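Long-range contacts in KLLA0C04147p (Kluyveromyces lactis, PDB 5H2D), which binds ergosterol through its OSBP-related domain, the part of Osh1 described here, and probably transfers sterols between membranes: residues G24-L29 with Q341-P346; L17-F22 with S137-T142; V76-E81 with N329-A334. All coordinates share one frame; numbering follows the deposited sequence.

Contact 1 (G24-L29 with Q341-P346)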
ATOM      1  N   GLY A  24     -13.183 -18.217   3.601  1.00 17.76           N
ATOM      2  CA  GLY A  24     -12.212 -18.610   2.601  1.00 15.97           C
ATOM      3  C   GLY A  24     -10.771 -18.378   3.004  1.00 15.77           C
ATOM      4  O   GLY A  24      -9.863 -18.750   2.251  1.00 16.33           O
ATOM      5  N   TYR A  25     -10.533 -17.769   4.165  1.00 15.67           N
ATOM      6  CA  TYR A  25      -9.186 -17.468   4.628  1.00 17.05           C
ATOM      7  C   TYR A  25      -8.727 -18.440   5.709  1.00 19.49           C
ATOM      8  O   TYR A  25      -7.877 -18.103   6.543  1.00 20.67           O
ATOM      9  CB  TYR A  25      -9.115 -16.007   5.084  1.00 15.70           C
ATOM     10  CG  TYR A  25      -9.047 -15.068   3.888  1.00 15.78           C
ATOM     11  CD1 TYR A  25      -7.841 -14.828   3.252  1.00 16.20           C
ATOM     12  CD2 TYR A  25     -10.191 -14.464   3.378  1.00 13.58           C
ATOM     13  CE1 TYR A  25      -7.767 -13.995   2.144  1.00 13.12           C
ATOM     14  CE2 TYR A  25     -10.132 -13.629   2.262  1.00 12.88           C
ATOM     15  CZ  TYR A  25      -8.910 -13.406   1.661  1.00 14.00           C
ATOM     16  OH  TYR A  25      -8.837 -12.595   0.559  1.00 14.70           O
ATOM     17  N   GLU A  26      -9.250 -19.674   5.664  1.00 19.79           N
ATOM     18  CA  GLU A  26      -8.929 -20.672   6.678  1.00 23.27           C
ATOM     19  C   GLU A  26      -7.513 -21.215   6.536  1.00 21.41           C
ATOM     20  O   GLU A  26      -6.930 -21.666   7.531  1.00 23.65           O
ATOM     21  CB  GLU A  26      -9.938 -21.822   6.617  1.00 24.36           C
ATOM     22  CG  GLU A  26     -11.371 -21.410   6.940  1.00 30.86           C
ATOM     23  CD  GLU A  26     -12.099 -20.768   5.762  1.00 28.85           C
ATOM     24  OE1 GLU A  26     -13.159 -20.128   5.982  1.00 32.35           O
ATOM     25  OE2 GLU A  26     -11.625 -20.917   4.618  1.00 22.92           O
ATOM     26  N   ASP A  27      -6.941 -21.194   5.333  1.00 18.78           N
ATOM     27  CA  ASP A  27      -5.612 -21.757   5.133  1.00 16.61           C
ATOM     28  C   ASP A  27      -4.550 -20.924   5.840  1.00 20.21           C
ATOM     29  O   ASP A  27      -4.638 -19.694   5.932  1.00 18.97           O
ATOM     30  CB  ASP A  27      -5.268 -21.846   3.644  1.00 16.47           C
ATOM     31  CG  ASP A  27      -6.258 -22.670   2.870  1.00 21.56           C
ATOM     32  OD1 ASP A  27      -6.483 -23.845   3.239  1.00 22.17           O
ATOM     33  OD2 ASP A  27      -6.831 -22.142   1.900  1.00 16.80           O
ATOM     34  N   LYS A  28      -3.526 -21.614   6.329  1.00 19.48           N
ATOM     35  CA  LYS A  28      -2.363 -20.941   6.886  1.00 16.87           C
ATOM     36  C   LYS A  28      -1.695 -20.072   5.820  1.00 15.61           C
ATOM     37  O   LYS A  28      -1.613 -20.454   4.649  1.00 16.56           O
ATOM     38  CB  LYS A  28      -1.399 -21.999   7.428  1.00 22.84           C
ATOM     39  CG  LYS A  28       0.008 -21.561   7.756  1.00 27.05           C
ATOM     40  CD  LYS A  28       0.772 -22.757   8.317  1.00 33.46           C
ATOM     41  CE  LYS A  28       2.206 -22.807   7.831  1.00 38.18           C
ATOM     42  NZ  LYS A  28       3.099 -21.950   8.650  1.00 38.17           N
ATOM     43  N   LEU A  29      -1.241 -18.887   6.229  1.00 17.06           N
ATOM     44  CA  LEU A  29      -0.587 -17.972   5.297  1.00 15.92           C
ATOM     45  C   LEU A  29       0.520 -18.675   4.522  1.00 15.34           C
ATOM     46  O   LEU A  29       1.293 -19.462   5.074  1.00 16.13           O
ATOM     47  CB  LEU A  29       0.003 -16.780   6.054  1.00 14.38           C
ATOM     48  CG  LEU A  29      -0.981 -15.859   6.767  1.00 16.71           C
ATOM     49  CD1 LEU A  29      -0.245 -14.815   7.573  1.00 19.82           C
ATOM     50  CD2 LEU A  29      -1.900 -15.192   5.753  1.00 18.61           C
ATOM     51  N   GLN A 341      -4.608 -19.708  -2.410  1.00 15.52           N
ATOM     52  CA  GLN A 341      -4.936 -20.558  -1.269  1.00 15.77           C
ATOM     53  C   GLN A 341      -6.112 -21.472  -1.610  1.00 15.28           C
ATOM     54  O   GLN A 341      -7.149 -20.990  -2.087  1.00 15.22           O
ATOM     55  CB  GLN A 341      -5.262 -19.696  -0.046  1.00 15.19           C
ATOM     56  CG  GLN A 341      -4.121 -18.775   0.412  1.00 15.00           C
ATOM     57  CD  GLN A 341      -2.970 -19.507   1.094  1.00 14.32           C
ATOM     58  OE1 GLN A 341      -2.161 -20.164   0.447  1.00 18.56           O
ATOM     59  NE2 GLN A 341      -2.884 -19.368   2.415  1.00 16.58           N
ATOM     60  N   PRO A 342      -6.002 -22.778  -1.347  1.00 18.07           N
ATOM     61  CA  PRO A 342      -7.024 -23.726  -1.835  1.00 19.67           C
ATOM     62  C   PRO A 342      -8.443 -23.415  -1.381  1.00 18.36           C
ATOM     63  O   PRO A 342      -9.375 -23.533  -2.185  1.00 21.38           O
ATOM     64  CB  PRO A 342      -6.548 -25.075  -1.268  1.00 21.66           C
ATOM     65  CG  PRO A 342      -5.111 -24.896  -0.929  1.00 27.19           C
ATOM     66  CD  PRO A 342      -4.865 -23.430  -0.680  1.00 18.73           C
ATOM     67  N   HIS A 343      -8.644 -23.057  -0.109  1.00 17.92           N
ATOM     68  CA  HIS A 343      -9.980 -22.732   0.381  1.00 15.86           C
ATOM     69  C   HIS A 343     -10.445 -21.346  -0.028  1.00 17.13           C
ATOM     70  O   HIS A 343     -11.636 -21.052   0.095  1.00 16.18           O
ATOM     71  CB  HIS A 343     -10.043 -22.853   1.906  1.00 20.99           C
ATOM     72  CG  HIS A 343      -9.976 -24.264   2.396  1.00 22.02           C
ATOM     73  ND1 HIS A 343      -8.816 -24.831   2.874  1.00 23.10           N
ATOM     74  CD2 HIS A 343     -10.923 -25.230   2.460  1.00 28.16           C
ATOM     75  CE1 HIS A 343      -9.051 -26.083   3.225  1.00 29.73           C
ATOM     76  NE2 HIS A 343     -10.323 -26.350   2.982  1.00 31.52           N
ATOM     77  N   LEU A 344      -9.538 -20.495  -0.514  1.00 14.86           N
ATOM     78  CA  LEU A 344      -9.904 -19.153  -0.939  1.00 14.29           C
ATOM     79  C   LEU A 344     -10.419 -19.119  -2.374  1.00 13.54           C
ATOM     80  O   LEU A 344     -11.391 -18.410  -2.667  1.00 14.04           O
ATOM     81  CB  LEU A 344      -8.689 -18.228  -0.791  1.00 12.68           C
ATOM     82  CG  LEU A 344      -8.924 -16.792  -1.238  1.00 12.39           C
ATOM     83  CD1 LEU A 344     -10.011 -16.144  -0.415  1.00 12.90           C
ATOM     84  CD2 LEU A 344      -7.633 -16.001  -1.127  1.00 15.17           C
ATOM     85  N   LEU A 345      -9.794 -19.887  -3.269  1.00 14.38           N
ATOM     86  CA  LEU A 345     -10.111 -19.789  -4.692  1.00 15.62           C
ATOM     87  C   LEU A 345     -11.604 -19.851  -5.012  1.00 14.63           C
ATOM     88  O   LEU A 345     -12.051 -19.059  -5.860  1.00 15.42           O
ATOM     89  CB  LEU A 345      -9.353 -20.877  -5.472  1.00 17.15           C
ATOM     90  CG  LEU A 345      -7.828 -20.764  -5.459  1.00 16.60           C
ATOM     91  CD1 LEU A 345      -7.186 -21.932  -6.204  1.00 18.29           C
ATOM     92  CD2 LEU A 345      -7.400 -19.444  -6.079  1.00 17.82           C
ATOM     93  N   PRO A 346     -12.414 -20.728  -4.408  1.00 15.31           N
ATOM     94  CA  PRO A 346     -13.834 -20.788  -4.804  1.00 18.73           C
ATOM     95  C   PRO A 346     -14.612 -19.515  -4.506  1.00 16.37           C
ATOM     96  O   PRO A 346     -15.655 -19.289  -5.135  1.00 18.06           O
ATOM     97  CB  PRO A 346     -14.379 -21.977  -3.998  1.00 18.32           C
ATOM     98  CG  PRO A 346     -13.165 -22.799  -3.654  1.00 21.09           C
ATOM     99  CD  PRO A 346     -12.081 -21.761  -3.412  1.00 18.38           C
TER
HETATM  100  O   HOH W   1      -5.272 -18.055   3.582  1.00 15.33           O

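Contact 2 (L17-F22 with S137-T142)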
ATOM      1  N   LEU A  17     -18.251  -9.428  10.262  1.00 21.39           N
ATOM      2  CA  LEU A  17     -18.599 -10.838  10.381  1.00 24.72           C
ATOM      3  C   LEU A  17     -19.857 -11.177   9.590  1.00 21.99           C
ATOM      4  O   LEU A  17     -19.919 -12.228   8.942  1.00 22.37           O
ATOM      5  CB  LEU A  17     -18.781 -11.208  11.852  1.00 25.11           C
ATOM      6  CG  LEU A  17     -17.480 -11.424  12.619  1.00 27.45           C
ATOM      7  CD1 LEU A  17     -17.775 -11.927  14.028  1.00 30.99           C
ATOM      8  CD2 LEU A  17     -16.593 -12.407  11.868  1.00 30.08           C
ATOM      9  N   GLU A  18     -20.866 -10.307   9.621  1.00 20.11           N
ATOM     10  CA  GLU A  18     -22.106 -10.614   8.918  1.00 20.30           C
ATOM     11  C   GLU A  18     -21.898 -10.672   7.416  1.00 20.17           C
ATOM     12  O   GLU A  18     -22.574 -11.443   6.729  1.00 21.11           O
ATOM     13  CB  GLU A  18     -23.185  -9.587   9.268  1.00 25.07           C
ATOM     14  CG  GLU A  18     -23.467  -9.488  10.761  1.00 34.49           C
ATOM     15  CD  GLU A  18     -24.634  -8.566  11.090  1.00 41.05           C
ATOM     16  OE1 GLU A  18     -25.432  -8.913  11.990  1.00 44.76           O
ATOM     17  OE2 GLU A  18     -24.753  -7.497  10.451  1.00 43.50           O
ATOM     18  N   GLU A  19     -20.969  -9.871   6.889  1.00 19.57           N
ATOM     19  CA  GLU A  19     -20.678  -9.874   5.463  1.00 19.08           C
ATOM     20  C   GLU A  19     -19.710 -10.981   5.057  1.00 18.38           C
ATOM     21  O   GLU A  19     -19.343 -11.059   3.881  1.00 19.74           O
ATOM     22  CB  GLU A  19     -20.140  -8.499   5.045  1.00 17.34           C
ATOM     23  CG  GLU A  19     -21.140  -7.379   5.300  1.00 20.49           C
ATOM     24  CD  GLU A  19     -20.792  -6.074   4.602  1.00 23.01           C
ATOM     25  OE1 GLU A  19     -19.687  -5.969   4.017  1.00 17.13           O
ATOM     26  OE2 GLU A  19     -21.643  -5.156   4.641  1.00 21.10           O
ATOM     27  N   GLY A  20     -19.294 -11.835   5.983  1.00 18.84           N
ATOM     28  CA  GLY A  20     -18.478 -12.984   5.630  1.00 17.89           C
ATOM     29  C   GLY A  20     -17.081 -12.603   5.195  1.00 17.83           C
ATOM     30  O   GLY A  20     -16.509 -13.261   4.320  1.00 17.09           O
ATOM     31  N   SER A  21     -16.509 -11.571   5.815  1.00 17.18           N
ATOM     32  CA  SER A  21     -15.243 -11.011   5.343  1.00 14.90           C
ATOM     33  C   SER A  21     -14.080 -11.983   5.458  1.00 17.40           C
ATOM     34  O   SER A  21     -13.073 -11.819   4.760  1.00 15.91           O
ATOM     35  CB  SER A  21     -14.936  -9.745   6.141  1.00 15.89           C
ATOM     36  OG  SER A  21     -16.043  -8.871   6.102  1.00 17.84           O
ATOM     37  N   PHE A  22     -14.169 -12.977   6.330  1.00 15.12           N
ATOM     38  CA  PHE A  22     -13.056 -13.881   6.559  1.00 16.49           C
ATOM     39  C   PHE A  22     -13.310 -15.268   6.003  1.00 15.04           C
ATOM     40  O   PHE A  22     -12.426 -16.128   6.082  1.00 15.96           O
ATOM     41  CB  PHE A  22     -12.745 -13.915   8.056  1.00 17.18           C
ATOM     42  CG  PHE A  22     -12.592 -12.543   8.635  1.00 15.68           C
ATOM     43  CD1 PHE A  22     -11.482 -11.774   8.317  1.00 17.82           C
ATOM     44  CD2 PHE A  22     -13.585 -11.985   9.423  1.00 20.01           C
ATOM     45  CE1 PHE A  22     -11.347 -10.497   8.813  1.00 17.03           C
ATOM     46  CE2 PHE A  22     -13.459 -10.697   9.915  1.00 20.42           C
ATOM     47  CZ  PHE A  22     -12.331  -9.950   9.612  1.00 19.68           C
ATOM     48  N   SER A 137      -8.378  -9.193  12.107  1.00 18.22           N
ATOM     49  CA  SER A 137      -9.725  -8.643  11.978  1.00 16.04           C
ATOM     50  C   SER A 137      -9.820  -7.512  10.955  1.00 17.64           C
ATOM     51  O   SER A 137     -10.631  -6.594  11.118  1.00 19.68           O
ATOM     52  CB  SER A 137     -10.260  -8.180  13.334  1.00 24.25           C
ATOM     53  OG  SER A 137     -10.442  -9.297  14.195  1.00 26.11           O
ATOM     54  N   TYR A 138      -9.049  -7.559   9.859  1.00 15.20           N
ATOM     55  CA  TYR A 138      -9.247  -6.567   8.813  1.00 13.88           C
ATOM     56  C   TYR A 138      -9.495  -7.225   7.458  1.00 10.78           C
ATOM     57  O   TYR A 138      -9.137  -8.382   7.219  1.00 13.78           O
ATOM     58  CB  TYR A 138      -8.070  -5.564   8.715  1.00 14.68           C
ATOM     59  CG  TYR A 138      -6.738  -6.070   8.178  1.00 14.00           C
ATOM     60  CD1 TYR A 138      -6.581  -6.391   6.835  1.00 13.83           C
ATOM     61  CD2 TYR A 138      -5.613  -6.141   9.001  1.00 13.17           C
ATOM     62  CE1 TYR A 138      -5.361  -6.815   6.339  1.00 13.82           C
ATOM     63  CE2 TYR A 138      -4.382  -6.555   8.511  1.00 14.73           C
ATOM     64  CZ  TYR A 138      -4.263  -6.893   7.176  1.00 13.17           C
ATOM     65  OH  TYR A 138      -3.041  -7.301   6.688  1.00 13.17           O
ATOM     66  N   ARG A 139     -10.132  -6.453   6.575  1.00 11.68           N
ATOM     67  CA  ARG A 139     -10.359  -6.845   5.191  1.00 12.10           C
ATOM     68  C   ARG A 139      -9.888  -5.708   4.301  1.00 12.93           C
ATOM     69  O   ARG A 139     -10.179  -4.542   4.575  1.00 12.36           O
ATOM     70  CB  ARG A 139     -11.842  -7.176   4.923  1.00 12.49           C
ATOM     71  CG  ARG A 139     -12.793  -5.987   5.000  1.00 14.04           C
ATOM     72  CD  ARG A 139     -14.247  -6.457   4.918  1.00 14.18           C
ATOM     73  NE  ARG A 139     -15.139  -5.342   4.635  1.00 16.37           N
ATOM     74  CZ  ARG A 139     -16.461  -5.427   4.598  1.00 16.87           C
ATOM     75  NH1 ARG A 139     -17.062  -6.585   4.861  1.00 16.90           N
ATOM     76  NH2 ARG A 139     -17.183  -4.357   4.310  1.00 18.44           N
ATOM     77  N   PHE A 140      -9.155  -6.056   3.248  1.00 11.19           N
ATOM     78  CA  PHE A 140      -8.638  -5.128   2.252  1.00 11.53           C
ATOM     79  C   PHE A 140      -9.234  -5.473   0.898  1.00 11.07           C
ATOM     80  O   PHE A 140      -9.286  -6.645   0.520  1.00 10.56           O
ATOM     81  CB  PHE A 140      -7.102  -5.220   2.169  1.00 12.05           C
ATOM     82  CG  PHE A 140      -6.495  -4.500   0.983  1.00 10.56           C
ATOM     83  CD1 PHE A 140      -6.096  -3.169   1.098  1.00 11.90           C
ATOM     84  CD2 PHE A 140      -6.300  -5.156  -0.227  1.00 12.52           C
ATOM     85  CE1 PHE A 140      -5.531  -2.508   0.011  1.00 11.63           C
ATOM     86  CE2 PHE A 140      -5.726  -4.493  -1.315  1.00 11.85           C
ATOM     87  CZ  PHE A 140      -5.340  -3.176  -1.181  1.00 10.96           C
ATOM     88  N   PHE A 141      -9.642  -4.454   0.149  1.00 11.49           N
ATOM     89  CA  PHE A 141     -10.140  -4.672  -1.198  1.00  9.52           C
ATOM     90  C   PHE A 141      -9.672  -3.540  -2.098  1.00 11.26           C
ATOM     91  O   PHE A 141      -9.610  -2.384  -1.667  1.00 10.70           O
ATOM     92  CB  PHE A 141     -11.671  -4.744  -1.249  1.00 10.11           C
ATOM     93  CG  PHE A 141     -12.188  -5.011  -2.622  1.00  9.38           C
ATOM     94  CD1 PHE A 141     -12.008  -6.259  -3.205  1.00  9.79           C
ATOM     95  CD2 PHE A 141     -12.790  -4.009  -3.358  1.00 12.96           C
ATOM     96  CE1 PHE A 141     -12.457  -6.510  -4.494  1.00  9.42           C
ATOM     97  CE2 PHE A 141     -13.241  -4.253  -4.652  1.00 12.37           C
ATOM     98  CZ  PHE A 141     -13.071  -5.509  -5.213  1.00 11.61           C
ATOM     99  N   THR A 142      -9.362  -3.872  -3.351  1.00 10.36           N
ATOM    100  CA  THR A 142      -8.950  -2.848  -4.303  1.00 11.25           C
ATOM    101  C   THR A 142      -9.412  -3.244  -5.701  1.00  9.93           C
ATOM    102  O   THR A 142      -9.487  -4.433  -6.036  1.00 10.05           O
ATOM    103  CB  THR A 142      -7.418  -2.626  -4.257  1.00 10.54           C
ATOM    104  OG1 THR A 142      -7.048  -1.589  -5.168  1.00 10.56           O
ATOM    105  CG2 THR A 142      -6.669  -3.899  -4.644  1.00 11.03           C
TER

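Contact 3 (V76-E81 with N329-A334)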
ATOM      1  N   VAL A  76       0.220  -1.996  -3.121  1.00  9.09           N
ATOM      2  CA  VAL A  76      -0.535  -1.071  -2.279  1.00  9.47           C
ATOM      3  C   VAL A  76      -1.019  -1.759  -1.007  1.00  9.54           C
ATOM      4  O   VAL A  76      -1.070  -1.135   0.061  1.00 11.44           O
ATOM      5  CB  VAL A  76      -1.693  -0.460  -3.083  1.00 12.51           C
ATOM      6  CG1 VAL A  76      -2.602   0.339  -2.175  1.00 13.70           C
ATOM      7  CG2 VAL A  76      -1.134   0.432  -4.209  1.00 13.92           C
ATOM      8  N   ALA A  77      -1.344  -3.056  -1.077  1.00  9.69           N
ATOM      9  CA  ALA A  77      -1.705  -3.785   0.136  1.00 10.53           C
ATOM     10  C   ALA A  77      -0.549  -3.892   1.124  1.00 10.35           C
ATOM     11  O   ALA A  77      -0.788  -4.115   2.317  1.00 11.17           O
ATOM     12  CB  ALA A  77      -2.213  -5.185  -0.223  1.00 11.49           C
ATOM     13  N   GLU A  78       0.702  -3.748   0.666  1.00  9.88           N
ATOM     14  CA  GLU A  78       1.818  -3.755   1.600  1.00  9.29           C
ATOM     15  C   GLU A  78       1.809  -2.548   2.538  1.00 11.82           C
ATOM     16  O   GLU A  78       2.597  -2.528   3.491  1.00 11.81           O
ATOM     17  CB  GLU A  78       3.142  -3.856   0.825  1.00 10.73           C
ATOM     18  CG  GLU A  78       3.269  -5.205   0.090  1.00 10.64           C
ATOM     19  CD  GLU A  78       4.614  -5.426  -0.603  1.00 12.22           C
ATOM     20  OE1 GLU A  78       5.677  -5.327   0.055  1.00 14.21           O
ATOM     21  OE2 GLU A  78       4.610  -5.743  -1.814  1.00 13.81           O
ATOM     22  N   ASP A  79       0.935  -1.559   2.303  1.00 10.53           N
ATOM     23  CA  ASP A  79       0.682  -0.523   3.307  1.00 10.68           C
ATOM     24  C   ASP A  79       0.317  -1.138   4.646  1.00 10.90           C
ATOM     25  O   ASP A  79       0.538  -0.527   5.702  1.00 12.84           O
ATOM     26  CB  ASP A  79      -0.490   0.387   2.915  1.00 10.68           C
ATOM     27  CG  ASP A  79      -0.187   1.360   1.801  1.00 11.60           C
ATOM     28  OD1 ASP A  79       0.996   1.579   1.442  1.00 12.87           O
ATOM     29  OD2 ASP A  79      -1.193   1.911   1.281  1.00 13.08           O
ATOM     30  N   LEU A  80      -0.255  -2.335   4.620  1.00  9.67           N
ATOM     31  CA  LEU A  80      -0.844  -2.941   5.809  1.00 13.78           C
ATOM     32  C   LEU A  80       0.113  -3.832   6.583  1.00 11.88           C
ATOM     33  O   LEU A  80      -0.310  -4.441   7.575  1.00 12.50           O
ATOM     34  CB  LEU A  80      -2.074  -3.759   5.402  1.00 12.05           C
ATOM     35  CG  LEU A  80      -3.140  -2.944   4.674  1.00 11.59           C
ATOM     36  CD1 LEU A  80      -4.337  -3.818   4.358  1.00 14.54           C
ATOM     37  CD2 LEU A  80      -3.540  -1.727   5.519  1.00 14.20           C
ATOM     38  N   GLU A  81       1.383  -3.936   6.168  1.00 10.54           N
ATOM     39  CA  GLU A  81       2.274  -4.914   6.787  1.00 10.06           C
ATOM     40  C   GLU A  81       2.353  -4.719   8.298  1.00 12.18           C
ATOM     41  O   GLU A  81       2.374  -5.698   9.054  1.00 13.53           O
ATOM     42  CB  GLU A  81       3.676  -4.835   6.176  1.00 11.81           C
ATOM     43  CG  GLU A  81       4.631  -5.846   6.780  1.00 11.29           C
ATOM     44  CD  GLU A  81       5.980  -5.909   6.055  1.00 14.48           C
ATOM     45  OE1 GLU A  81       6.156  -5.225   5.023  1.00 13.84           O
ATOM     46  OE2 GLU A  81       6.876  -6.639   6.521  1.00 14.39           O
ATOM     47  N   ASN A 329      13.240 -11.244  -4.128  1.00 12.16           N
ATOM     48  CA  ASN A 329      13.520 -10.439  -2.942  1.00 13.63           C
ATOM     49  C   ASN A 329      12.245 -10.027  -2.221  1.00 12.49           C
ATOM     50  O   ASN A 329      12.193  -8.980  -1.569  1.00 13.69           O
ATOM     51  CB  ASN A 329      14.369  -9.210  -3.287  1.00 15.03           C
ATOM     52  CG  ASN A 329      15.810  -9.566  -3.561  1.00 22.48           C
ATOM     53  OD1 ASN A 329      16.250 -10.674  -3.255  1.00 25.29           O
ATOM     54  ND2 ASN A 329      16.559  -8.629  -4.119  1.00 23.88           N
ATOM     55  N   LEU A 330      11.204 -10.845  -2.319  1.00 11.77           N
ATOM     56  CA  LEU A 330       9.956 -10.516  -1.653  1.00 11.17           C
ATOM     57  C   LEU A 330      10.115 -10.575  -0.140  1.00 12.20           C
ATOM     58  O   LEU A 330      10.942 -11.321   0.394  1.00 14.60           O
ATOM     59  CB  LEU A 330       8.857 -11.479  -2.078  1.00 10.34           C
ATOM     60  CG  LEU A 330       8.459 -11.475  -3.550  1.00 10.20           C
ATOM     61  CD1 LEU A 330       7.223 -12.345  -3.724  1.00 12.60           C
ATOM     62  CD2 LEU A 330       8.197 -10.047  -4.055  1.00 12.68           C
ATOM     63  N   THR A 331       9.308  -9.776   0.553  1.00 12.13           N
ATOM     64  CA  THR A 331       9.175  -9.889   2.001  1.00 11.39           C
ATOM     65  C   THR A 331       8.281 -11.074   2.362  1.00 11.42           C
ATOM     66  O   THR A 331       7.525 -11.588   1.538  1.00 11.87           O
ATOM     67  CB  THR A 331       8.554  -8.629   2.602  1.00 12.98           C
ATOM     68  OG1 THR A 331       7.244  -8.436   2.048  1.00 12.58           O
ATOM     69  CG2 THR A 331       9.427  -7.393   2.342  1.00 13.77           C
ATOM     70  N   LYS A 332       8.345 -11.483   3.631  1.00 13.47           N
ATOM     71  CA  LYS A 332       7.407 -12.491   4.119  1.00 13.50           C
ATOM     72  C   LYS A 332       5.970 -12.063   3.863  1.00 11.74           C
ATOM     73  O   LYS A 332       5.142 -12.853   3.392  1.00 13.17           O
ATOM     74  CB  LYS A 332       7.605 -12.734   5.618  1.00 18.11           C
ATOM     75  CG  LYS A 332       8.817 -13.551   6.010  1.00 21.57           C
ATOM     76  CD  LYS A 332       8.570 -14.202   7.394  1.00 24.89           C
ATOM     77  CE  LYS A 332       9.582 -13.773   8.449  1.00 35.67           C
ATOM     78  NZ  LYS A 332       9.418 -12.349   8.865  1.00 37.49           N
ATOM     79  N   PHE A 333       5.651 -10.804   4.186  1.00 12.28           N
ATOM     80  CA  PHE A 333       4.284 -10.336   4.002  1.00 11.62           C
ATOM     81  C   PHE A 333       3.897 -10.380   2.530  1.00 10.27           C
ATOM     82  O   PHE A 333       2.795 -10.822   2.186  1.00 11.29           O
ATOM     83  CB  PHE A 333       4.126  -8.920   4.554  1.00 10.96           C
ATOM     84  CG  PHE A 333       2.712  -8.411   4.517  1.00 11.64           C
ATOM     85  CD1 PHE A 333       1.782  -8.815   5.471  1.00 13.10           C
ATOM     86  CD2 PHE A 333       2.310  -7.497   3.547  1.00 12.64           C
ATOM     87  CE1 PHE A 333       0.489  -8.340   5.439  1.00 12.17           C
ATOM     88  CE2 PHE A 333       1.015  -7.028   3.514  1.00 13.81           C
ATOM     89  CZ  PHE A 333       0.105  -7.434   4.466  1.00 12.85           C
ATOM     90  N   ALA A 334       4.795  -9.937   1.647  1.00 11.03           N
ATOM     91  CA  ALA A 334       4.459  -9.935   0.229  1.00  9.27           C
ATOM     92  C   ALA A 334       4.228 -11.345  -0.290  1.00 10.43           C
ATOM     93  O   ALA A 334       3.386 -11.547  -1.163  1.00 10.63           O
ATOM     94  CB  ALA A 334       5.554  -9.234  -0.584  1.00 10.16           C
TER
HETATM   95  O   HOH W   2       5.683  -6.391   2.494  1.00 12.40           O
HETATM   96  O   HOH W   3       7.248  -9.269   6.106  1.00 13.77           O

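Contact 1 (G24-L29 with Q341-P346)
The carboxylate of Asp27 grips His343 twice, a His-carboxylate hydrogen bond backed by a main-chain one that joins two surface loops. OD1 accepts a nearly straight bond from the imidazole, 2.6 Å from His343 ND1 and lying in the ring plane, while OD2 turns its syn lone pair to the backbone His343 N at 2.9 Å. With both oxygens engaged, the carboxylate is held against rotation, its plane 34° from the imidazole. Replacing Asp27 by an alanine would probably leave His343 ND1 and the backbone N of His343 without their acceptor and set the imidazole free to turn. Next along the chain, Gln341 NE2 donates to Lys28 O at 2.8 Å, approaching from above the carbonyl plane; a water bridges the same NE2 to Asp27 O. The Gln341 chain bends at chi2 (-73°), which sets CD and the amide it carries on the side of Lys28. Separately, Leu344 CD1 sits over one face of the Tyr25 ring, 3.9 Å from its centroid, a CH-pi contact. Gly24 O packs 3.2 Å from Leu344 CA. The two loops follow helices 7-18 and 332-337. Strand 128-133 borders them, Tyr25 OH being hydrogen-bonded to Glu130 OE1, and Arg423 of helix 419-424 touches both Tyr25 and Leu344.

Contact 2 (L17-F22 with S137-T142)
Arg139 reaches from its strand to Glu19 and Ser21, at the end of helix 7-18. Its CB starts toward the helix end, and chi1 of 68° puts CG between the backbone N and the carbonyl carbon, the crowded position; from there the chain runs extended to NE. CD passes Ser21, 3.2 Å from Ser21 OG. NE is hydrogen-bonded outside the two segments, and CZ lies 3.3 Å from Glu19 OE1, the guanidinium plane 28° from that of the Glu19 carboxylate. At the tip NH1 has two acceptors near the guanidinium plane: Ser21 OG at 2.8 Å and Glu19 OE1, also at 2.8 Å. NH2 closes on the same OE1 at 3.0 Å, so this salt bridge is end-on, with both nitrogens on one oxygen and on one face of the carboxylate. NH2 has a second carboxylate in Glu157, and the two acidic partners would be expected to stabilise the positive charge. Ser21 OG is also bonded to Leu16 O. Beside this polar cluster the edge of the Phe22 ring meets the other backbone: CE1 lies 3.4 Å from Tyr138 O and CZ 3.7 Å from Ser137 C. The contact lies between two motifs. Gly20, with positive phi, ends helix 7-18 in a Schellman motif, and Ser137 and Tyr138 opposite Arg133 form a G1 beta bulge at the start of strand 138-146, in the antiparallel strand framework of the OSBP-related domain.

Contact 3 (V76-E81 with N329-A334)
Glu81 and Phe333 come closest where two short helical pieces meet, with 6.4 Å between Glu81 CA and Phe333 CA; Glu78 CA and Ala334 CA follow at 6.9 Å. Residues 76-81 pass from the end of helix 72-77 into a 3-10 turn beginning at Glu78; residues 329-334 enter helix 332-337, with Thr331 as N-cap, its OG1 accepting from Ala334 N at 2.9 Å. The Phe333 ring carries the packing. Glu81 CA stands over the ring centre, 3.9 Å from the centroid, in a CH-pi contact. Ala77 O lies at the ring edge, 3.6 Å from Phe333 CE2. The Glu81 chain runs antiparallel to the Phe333 side chain, its carboxylate plane only 4° from the ring. Polar links across the contact go through water: one joins Glu78 OE1, Glu81 OE1 and Thr331 OG1, another ties Glu81 OE2 to Phe333 N. Glu78 OE2 lies 3.8 Å from Ala334 CB. Salt bridges to Arg116 and Arg75 hold the Glu78 carboxylate, and Glu81 OE2 also bonds Asn321. Asp79 touches the bound ergosterol, while strand 138-146 backs the contact, Tyr138 packing on Phe333 and Leu80, and strands 151-157 and 161-173 cover Leu80 from Thr156 and Phe163.

How the contacts relate
From the N terminus, helix 7-18 ends within residues 17-22, where contact 2 joins it to the start of strand 138-146, closing a loop of 114 intervening residues. The chain runs directly on into residues 24-29, which contact 1 ties to the loop after helix 332-337, across 311 residues. Contact 3 is nested inside that loop and spans 247 residues, linking the end of helix 72-77 to the start of helix 332-337. Contact 2 crosses both others, since its segments alternate with theirs. Contacts 2 and 3 also touch: Phe140 packs on Ala77 and Leu80, and Tyr138 reaches both segments of contact 3. Contact 1 lies at the surface; only the buried contact 3 holds a residue of the ergosterol pocket.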